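Local coordinates for protein DegQ (PDB 3PV2) that probably degrades misfolded proteins as a trypsin-fold protease of the HtrA family, enclosing its proteolytic chambers by assembling into large 12-mers, at residues Y368-R373 with V391-N396; R257-I262 with V349-K354. All coordinates share one frame; numbering follows the deposited sequence.

How the contacts relate
Both contacts involve PDZ domains, and they come in series along the chain: contact 2 (257-262 with 349-354) closes before contact 1 (368-373 with 391-396) opens. Contact 2 lies where the chain enters the first PDZ domain, downstream of helix 239-252, and leaves it for helix 353-362. That helix leads on to strand 370-378, the first strand of the hairpin in contact 1, at the start of the second PDZ sheet. The centres are 22 Å apart and the nearest atoms about 8 Å, without touching. Helix 353-362 thus bridges two separate sheets, and contact 1 additionally borders two other subunits of the 12-mer, whereas contact 2 touches no other chain.

Contact 1. Residues Y368-R373 with V391-N396; sequences YGLALR and VGASEN
L370 and A393 form a non-hydrogen-bonded antiparallel pair, and A371 and G392 the next, hydrogen-bonded one; strand segments 370-373 and 391-393 run 158° apart, with axes 4.5 Å apart at closest. A371 N donates to G392 O over 2.8 Å. In return A371 O accepts V391 N at 2.7 Å and, weakly, G392 N. Two successive residues facing A371 make a classic beta bulge in the hairpin of strands 370-378 and 384-393 that begins the second PDZ sheet. Beyond the strand ends S394 N still reaches G369 O, at 3.0 Å, so the pairing continues into the loop.

On the L370 and A393 side of the sheet, CD2 of L370 presses on CB of A393 at 3.4 Å, closer than ordinary van der Waals contact; W400 of helix 398-402 also touches A393. Among the side chains near the bulge, CB of A371 meets CB of V391 at 4.0 Å, and V391 CG2 lies against the aliphatic CG of R373, the two side chains crossing at about a right angle. The guanidinium NE of R373 turns instead to Q389. At the other end N396 CG, between its own backbone N and carbonyl carbon (chi1 69°), carries an amide that meets S394 and Y368. The amide splits its work: OD1 takes a 2.6 Å bond from S394 OG, nearly along the C=O axis, while ND2 gives a weak one to Y368 OH. ND2 comes to the edge of the Y368 ring, in its plane, with amide and ring planes 71° apart; Y368 OH is also bonded to E357 of helix 353-362. In the second subunit, Q377 packs on both A371 and V391, and backbone bonds from L372 join the chains.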
ATOM      1  N   TYR B 368     -40.836  16.981 -32.986  1.00 33.17           N
ATOM      2  CA  TYR B 368     -39.928  17.956 -32.369  1.00 33.62           C
ATOM      3  C   TYR B 368     -38.713  17.274 -31.688  1.00 33.48           C
ATOM      4  O   TYR B 368     -38.869  16.376 -30.891  1.00 33.23           O
ATOM      5  CB  TYR B 368     -40.665  18.856 -31.341  1.00 34.61           C
ATOM      6  CG  TYR B 368     -39.688  19.656 -30.509  1.00 40.40           C
ATOM      7  CD1 TYR B 368     -39.169  20.872 -30.985  1.00 42.50           C
ATOM      8  CD2 TYR B 368     -39.236  19.171 -29.271  1.00 45.00           C
ATOM      9  CE1 TYR B 368     -38.224  21.604 -30.250  1.00 47.38           C
ATOM     10  CE2 TYR B 368     -38.246  19.874 -28.539  1.00 50.02           C
ATOM     11  CZ  TYR B 368     -37.756  21.101 -29.035  1.00 51.57           C
ATOM     12  OH  TYR B 368     -36.804  21.798 -28.281  1.00 58.36           O
ATOM     13  N   GLY B 369     -37.497  17.749 -32.003  1.00 33.80           N
ATOM     14  CA  GLY B 369     -36.285  17.295 -31.311  1.00 33.93           C
ATOM     15  C   GLY B 369     -35.729  16.008 -31.862  1.00 33.51           C
ATOM     16  O   GLY B 369     -34.756  15.485 -31.296  1.00 33.70           O
ATOM     17  N   LEU B 370     -36.325  15.448 -32.916  1.00 33.07           N
ATOM     18  CA  LEU B 370     -35.808  14.198 -33.471  1.00 32.77           C
ATOM     19  C   LEU B 370     -34.983  14.463 -34.736  1.00 33.03           C
ATOM     20  O   LEU B 370     -35.441  15.223 -35.628  1.00 33.21           O
ATOM     21  CB  LEU B 370     -36.952  13.247 -33.807  1.00 32.26           C
ATOM     22  CG  LEU B 370     -37.921  12.892 -32.600  1.00 32.11           C
ATOM     23  CD1 LEU B 370     -39.022  11.964 -33.156  1.00 31.73           C
ATOM     24  CD2 LEU B 370     -37.173  12.289 -31.351  1.00 32.32           C
ATOM     25  N   ALA B 371     -33.797  13.851 -34.801  1.00 33.21           N
ATOM     26  CA  ALA B 371     -32.967  13.865 -35.981  1.00 33.53           C
ATOM     27  C   ALA B 371     -33.305  12.587 -36.714  1.00 33.14           C
ATOM     28  O   ALA B 371     -33.293  11.492 -36.142  1.00 32.87           O
ATOM     29  CB  ALA B 371     -31.431  13.920 -35.570  1.00 34.14           C
ATOM     30  N   LEU B 372     -33.699  12.721 -37.953  1.00 33.21           N
ATOM     31  CA  LEU B 372     -34.390  11.651 -38.672  1.00 32.89           C
ATOM     32  C   LEU B 372     -33.743  11.498 -40.055  1.00 33.39           C
ATOM     33  O   LEU B 372     -33.470  12.501 -40.695  1.00 33.94           O
ATOM     34  CB  LEU B 372     -35.863  12.057 -38.898  1.00 32.68           C
ATOM     35  CG  LEU B 372     -36.726  12.286 -37.657  1.00 32.32           C
ATOM     36  CD1 LEU B 372     -38.107  12.824 -38.026  1.00 32.35           C
ATOM     37  CD2 LEU B 372     -36.834  11.065 -36.875  1.00 31.92           C
ATOM     38  N   ARG B 373     -33.533  10.289 -40.522  1.00 33.33           N
ATOM     39  CA  ARG B 373     -33.071  10.083 -41.880  1.00 33.90           C
ATOM     40  C   ARG B 373     -33.730   8.868 -42.454  1.00 33.72           C
ATOM     41  O   ARG B 373     -34.094   7.959 -41.724  1.00 33.23           O
ATOM     42  CB  ARG B 373     -31.548   9.942 -41.945  1.00 34.96           C
ATOM     43  CG  ARG B 373     -31.023   8.677 -41.288  1.00 39.38           C
ATOM     44  CD  ARG B 373     -29.619   8.248 -41.796  1.00 45.46           C
ATOM     45  NE  ARG B 373     -29.496   6.781 -41.769  1.00 57.01           N
ATOM     46  CZ  ARG B 373     -29.166   6.016 -42.811  1.00 64.73           C
ATOM     47  NH1 ARG B 373     -28.881   6.554 -43.991  1.00 69.89           N
ATOM     48  NH2 ARG B 373     -29.091   4.707 -42.673  1.00 66.17           N
ATOM     49  N   VAL B 391     -31.795   9.268 -35.591  1.00 33.16           N
ATOM     50  CA  VAL B 391     -30.377   9.370 -35.416  1.00 33.83           C
ATOM     51  C   VAL B 391     -30.146  10.025 -34.085  1.00 34.11           C
ATOM     52  O   VAL B 391     -29.150   9.770 -33.459  1.00 35.16           O
ATOM     53  CB  VAL B 391     -29.848  10.361 -36.519  1.00 35.43           C
ATOM     54  CG1 VAL B 391     -28.299  10.738 -36.344  1.00 36.17           C
ATOM     55  CG2 VAL B 391     -30.109   9.758 -37.867  1.00 36.86           C
ATOM     56  N   GLY B 392     -31.054  10.912 -33.660  1.00 33.80           N
ATOM     57  CA  GLY B 392     -30.908  11.599 -32.385  1.00 34.16           C
ATOM     58  C   GLY B 392     -32.300  11.956 -31.863  1.00 33.68           C
ATOM     59  O   GLY B 392     -33.254  12.096 -32.625  1.00 33.18           O
ATOM     60  N   ALA B 393     -32.421  12.113 -30.549  1.00 33.99           N
ATOM     61  CA  ALA B 393     -33.669  12.554 -29.946  1.00 34.13           C
ATOM     62  C   ALA B 393     -33.373  13.362 -28.716  1.00 36.58           C
ATOM     63  O   ALA B 393     -32.739  12.853 -27.804  1.00 39.58           O
ATOM     64  CB  ALA B 393     -34.469  11.307 -29.580  1.00 33.41           C
ATOM     65  N   SER B 394     -33.790  14.618 -28.635  1.00 38.16           N
ATOM     66  CA  SER B 394     -33.469  15.340 -27.443  1.00 39.64           C
ATOM     67  C   SER B 394     -34.285  14.785 -26.293  1.00 41.11           C
ATOM     68  O   SER B 394     -35.407  14.325 -26.435  1.00 39.11           O
ATOM     69  CB  SER B 394     -33.716  16.845 -27.595  1.00 41.55           C
ATOM     70  OG  SER B 394     -35.039  17.079 -27.918  1.00 43.96           O
ATOM     71  N   GLU B 395     -33.708  14.829 -25.123  1.00 43.10           N
ATOM     72  CA  GLU B 395     -34.393  14.330 -23.965  1.00 45.51           C
ATOM     73  C   GLU B 395     -35.599  15.188 -23.554  1.00 44.23           C
ATOM     74  O   GLU B 395     -36.446  14.703 -22.829  1.00 44.33           O
ATOM     75  CB  GLU B 395     -33.371  14.136 -22.849  1.00 48.64           C
ATOM     76  CG  GLU B 395     -32.260  13.261 -23.423  1.00 53.78           C
ATOM     77  CD  GLU B 395     -31.155  12.963 -22.488  1.00 62.98           C
ATOM     78  OE1 GLU B 395     -29.990  12.933 -22.976  1.00 67.69           O
ATOM     79  OE2 GLU B 395     -31.458  12.752 -21.290  1.00 67.71           O
ATOM     80  N   ASN B 396     -35.706  16.423 -24.038  1.00 42.90           N
ATOM     81  CA  ASN B 396     -36.926  17.183 -23.833  1.00 43.69           C
ATOM     82  C   ASN B 396     -38.044  16.878 -24.902  1.00 41.19           C
ATOM     83  O   ASN B 396     -39.039  17.551 -24.990  1.00 40.91           O
ATOM     84  CB  ASN B 396     -36.638  18.701 -23.705  1.00 45.34           C
ATOM     85  CG  ASN B 396     -36.168  19.337 -25.022  1.00 50.04           C
ATOM     86  OD1 ASN B 396     -35.592  18.662 -25.888  1.00 57.02           O
ATOM     87  ND2 ASN B 396     -36.458  20.630 -25.197  1.00 55.26           N
TER

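Contact 2. Residues R257-I262 with V349-K354; sequences RGLMGI and VVTDIK
The entrance and exit of the first PDZ domain meet here, where L259 and T351 form a single antiparallel hydrogen-bonded bridge. In sequence, L259-M260-G261-I262 matches the carboxylate-binding loop of PDZ domains, which in relatives receives a peptide C-terminus just ahead of the strand that begins at I262. L259 N donates to T351 O at 2.6 Å, a short bond that is bent at the hydrogen (144°); T351 N returns a straighter 3.2 Å bond to L259 O. L259 CB touches T351 O and packs on I353 CG1 (4.2 Å). Glycine at G258 brings its CA to 3.2 Å from T351 O, with V350 CG1 alongside. V350 CG2 lies against the methyl CE of M260, 3.9 Å away, the two side chains crossing at about a right angle. A chi1 of -54° puts I353 CG1 beside its backbone N, against the G258 carbonyl carbon; CD1 lies 3.3 Å from R257 O. One water ties the same carbonyl to the helix start: it donates to R257 O and, weakly, to D352 OD2, and accepts from I353 N at 2.6 Å. D352 is the N-cap of helix 353-362, its OD1 taking S355 N, and H256 bonds OD2. R257 turns its guanidinium to E124 and D122 of the trypsin-like part. M260 and V350 both pack on V333 of strand 332-339, whereas P294 of helix 294-298 touches M260 and T351.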
ATOM      1  N   ARG B 257     -31.764  37.047 -20.342  1.00 75.32           N
ATOM      2  CA  ARG B 257     -31.323  36.879 -21.707  1.00 75.30           C
ATOM      3  C   ARG B 257     -32.393  36.260 -22.603  1.00 75.41           C
ATOM      4  O   ARG B 257     -33.086  35.312 -22.203  1.00 76.52           O
ATOM      5  CB  ARG B 257     -30.105  35.979 -21.747  1.00 74.74           C
ATOM      6  CG  ARG B 257     -28.880  36.642 -21.268  1.00 71.98           C
ATOM      7  CD  ARG B 257     -27.762  35.667 -21.122  1.00 67.93           C
ATOM      8  NE  ARG B 257     -26.556  36.384 -20.754  1.00 66.50           N
ATOM      9  CZ  ARG B 257     -26.225  36.765 -19.523  1.00 65.34           C
ATOM     10  NH1 ARG B 257     -27.000  36.478 -18.491  1.00 63.68           N
ATOM     11  NH2 ARG B 257     -25.095  37.437 -19.326  1.00 65.35           N
ATOM     12  N   GLY B 258     -32.520  36.814 -23.804  1.00 66.25           N
ATOM     13  CA  GLY B 258     -33.493  36.334 -24.753  1.00 62.76           C
ATOM     14  C   GLY B 258     -32.775  35.744 -25.950  1.00 59.49           C
ATOM     15  O   GLY B 258     -31.558  35.555 -25.950  1.00 57.47           O
ATOM     16  N   LEU B 259     -33.547  35.543 -26.997  1.00 55.75           N
ATOM     17  CA  LEU B 259     -33.107  34.799 -28.131  1.00 52.12           C
ATOM     18  C   LEU B 259     -33.141  35.665 -29.371  1.00 49.16           C
ATOM     19  O   LEU B 259     -34.089  36.419 -29.598  1.00 46.70           O
ATOM     20  CB  LEU B 259     -34.050  33.649 -28.333  1.00 52.73           C
ATOM     21  CG  LEU B 259     -33.731  32.822 -29.557  1.00 53.92           C
ATOM     22  CD1 LEU B 259     -32.249  32.445 -29.458  1.00 59.30           C
ATOM     23  CD2 LEU B 259     -34.634  31.613 -29.672  1.00 55.69           C
ATOM     24  N   MET B 260     -32.107  35.515 -30.182  1.00 47.16           N
ATOM     25  CA  MET B 260     -32.096  36.064 -31.535  1.00 46.03           C
ATOM     26  C   MET B 260     -31.926  34.982 -32.623  1.00 42.82           C
ATOM     27  O   MET B 260     -32.553  35.063 -33.657  1.00 42.00           O
ATOM     28  CB  MET B 260     -31.033  37.106 -31.628  1.00 47.74           C
ATOM     29  CG  MET B 260     -30.901  37.692 -33.018  1.00 51.85           C
ATOM     30  SD  MET B 260     -32.288  38.761 -33.332  1.00 61.79           S
ATOM     31  CE  MET B 260     -32.015  39.972 -32.000  1.00 55.58           C
ATOM     32  N   GLY B 261     -31.156  33.936 -32.387  1.00 42.12           N
ATOM     33  CA  GLY B 261     -31.136  32.780 -33.318  1.00 42.13           C
ATOM     34  C   GLY B 261     -30.106  32.834 -34.478  1.00 43.55           C
ATOM     35  O   GLY B 261     -30.327  32.231 -35.539  1.00 42.00           O
ATOM     36  N   ILE B 262     -28.977  33.495 -34.264  1.00 44.04           N
ATOM     37  CA  ILE B 262     -27.881  33.508 -35.264  1.00 46.70           C
ATOM     38  C   ILE B 262     -26.480  33.313 -34.700  1.00 46.84           C
ATOM     39  O   ILE B 262     -26.122  33.947 -33.702  1.00 47.63           O
ATOM     40  CB  ILE B 262     -27.779  34.848 -35.902  1.00 46.87           C
ATOM     41  CG1 ILE B 262     -27.336  35.857 -34.839  1.00 45.44           C
ATOM     42  CG2 ILE B 262     -29.120  35.232 -36.479  1.00 49.42           C
ATOM     43  CD1 ILE B 262     -26.668  37.043 -35.400  1.00 44.86           C
ATOM     44  N   VAL B 349     -37.143  41.143 -33.483  1.00 47.92           N
ATOM     45  CA  VAL B 349     -37.686  41.234 -32.105  1.00 48.27           C
ATOM     46  C   VAL B 349     -37.119  40.108 -31.222  1.00 45.47           C
ATOM     47  O   VAL B 349     -37.251  38.968 -31.569  1.00 44.15           O
ATOM     48  CB  VAL B 349     -39.247  41.280 -32.127  1.00 50.00           C
ATOM     49  CG1 VAL B 349     -39.839  41.317 -30.693  1.00 52.79           C
ATOM     50  CG2 VAL B 349     -39.743  42.541 -32.874  1.00 52.22           C
ATOM     51  N   VAL B 350     -36.428  40.434 -30.139  1.00 44.76           N
ATOM     52  CA  VAL B 350     -35.854  39.436 -29.260  1.00 45.57           C
ATOM     53  C   VAL B 350     -36.970  38.701 -28.543  1.00 47.74           C
ATOM     54  O   VAL B 350     -37.901  39.346 -28.065  1.00 48.29           O
ATOM     55  CB  VAL B 350     -35.012  40.079 -28.158  1.00 46.30           C
ATOM     56  CG1 VAL B 350     -34.461  39.017 -27.199  1.00 46.78           C
ATOM     57  CG2 VAL B 350     -33.870  40.939 -28.743  1.00 45.76           C
ATOM     58  N   THR B 351     -36.884  37.379 -28.471  1.00 48.56           N
ATOM     59  CA  THR B 351     -37.899  36.590 -27.825  1.00 50.45           C
ATOM     60  C   THR B 351     -37.353  35.839 -26.637  1.00 52.55           C
ATOM     61  O   THR B 351     -36.131  35.641 -26.485  1.00 52.09           O
ATOM     62  CB  THR B 351     -38.592  35.556 -28.786  1.00 49.57           C
ATOM     63  OG1 THR B 351     -37.620  34.692 -29.398  1.00 51.03           O
ATOM     64  CG2 THR B 351     -39.382  36.285 -29.847  1.00 50.49           C
ATOM     65  N   ASP B 352     -38.291  35.402 -25.808  1.00 55.41           N
ATOM     66  CA  ASP B 352     -37.997  34.554 -24.677  1.00 59.46           C
ATOM     67  C   ASP B 352     -37.633  33.156 -25.167  1.00 60.36           C
ATOM     68  O   ASP B 352     -38.326  32.610 -26.019  1.00 59.90           O
ATOM     69  CB  ASP B 352     -39.186  34.490 -23.712  1.00 61.27           C
ATOM     70  CG  ASP B 352     -38.816  33.801 -22.422  1.00 65.62           C
ATOM     71  OD1 ASP B 352     -39.158  32.611 -22.257  1.00 69.61           O
ATOM     72  OD2 ASP B 352     -38.126  34.442 -21.597  1.00 72.42           O
ATOM     73  N   ILE B 353     -36.551  32.611 -24.613  1.00 62.61           N
ATOM     74  CA  ILE B 353     -35.891  31.374 -25.100  1.00 63.75           C
ATOM     75  C   ILE B 353     -36.868  30.240 -24.881  1.00 65.40           C
ATOM     76  O   ILE B 353     -37.099  29.408 -25.745  1.00 64.87           O
ATOM     77  CB  ILE B 353     -34.556  31.066 -24.345  1.00 64.37           C
ATOM     78  CG1 ILE B 353     -33.605  32.271 -24.406  1.00 66.16           C
ATOM     79  CG2 ILE B 353     -33.839  29.822 -24.925  1.00 63.19           C
ATOM     80  CD1 ILE B 353     -32.510  32.292 -23.315  1.00 68.49           C
ATOM     81  N   LYS B 354     -37.479  30.253 -23.719  1.00 67.22           N
ATOM     82  CA  LYS B 354     -38.456  29.244 -23.384  1.00 69.26           C
ATOM     83  C   LYS B 354     -39.764  29.373 -24.182  1.00 67.78           C
ATOM     84  O   LYS B 354     -40.377  28.359 -24.545  1.00 67.55           O
ATOM     85  CB  LYS B 354     -38.674  29.232 -21.861  1.00 71.63           C
ATOM     86  CG  LYS B 354     -37.362  28.826 -21.121  1.00 75.85           C
ATOM     87  CD  LYS B 354     -37.353  29.268 -19.642  1.00 82.24           C
ATOM     88  CE  LYS B 354     -38.225  28.387 -18.742  1.00 85.42           C
ATOM     89  NZ  LYS B 354     -37.592  28.168 -17.391  1.00 88.09           N
TER
HETATM   90  O   HOH W   1     -35.628  34.041 -22.592  1.00 78.18           O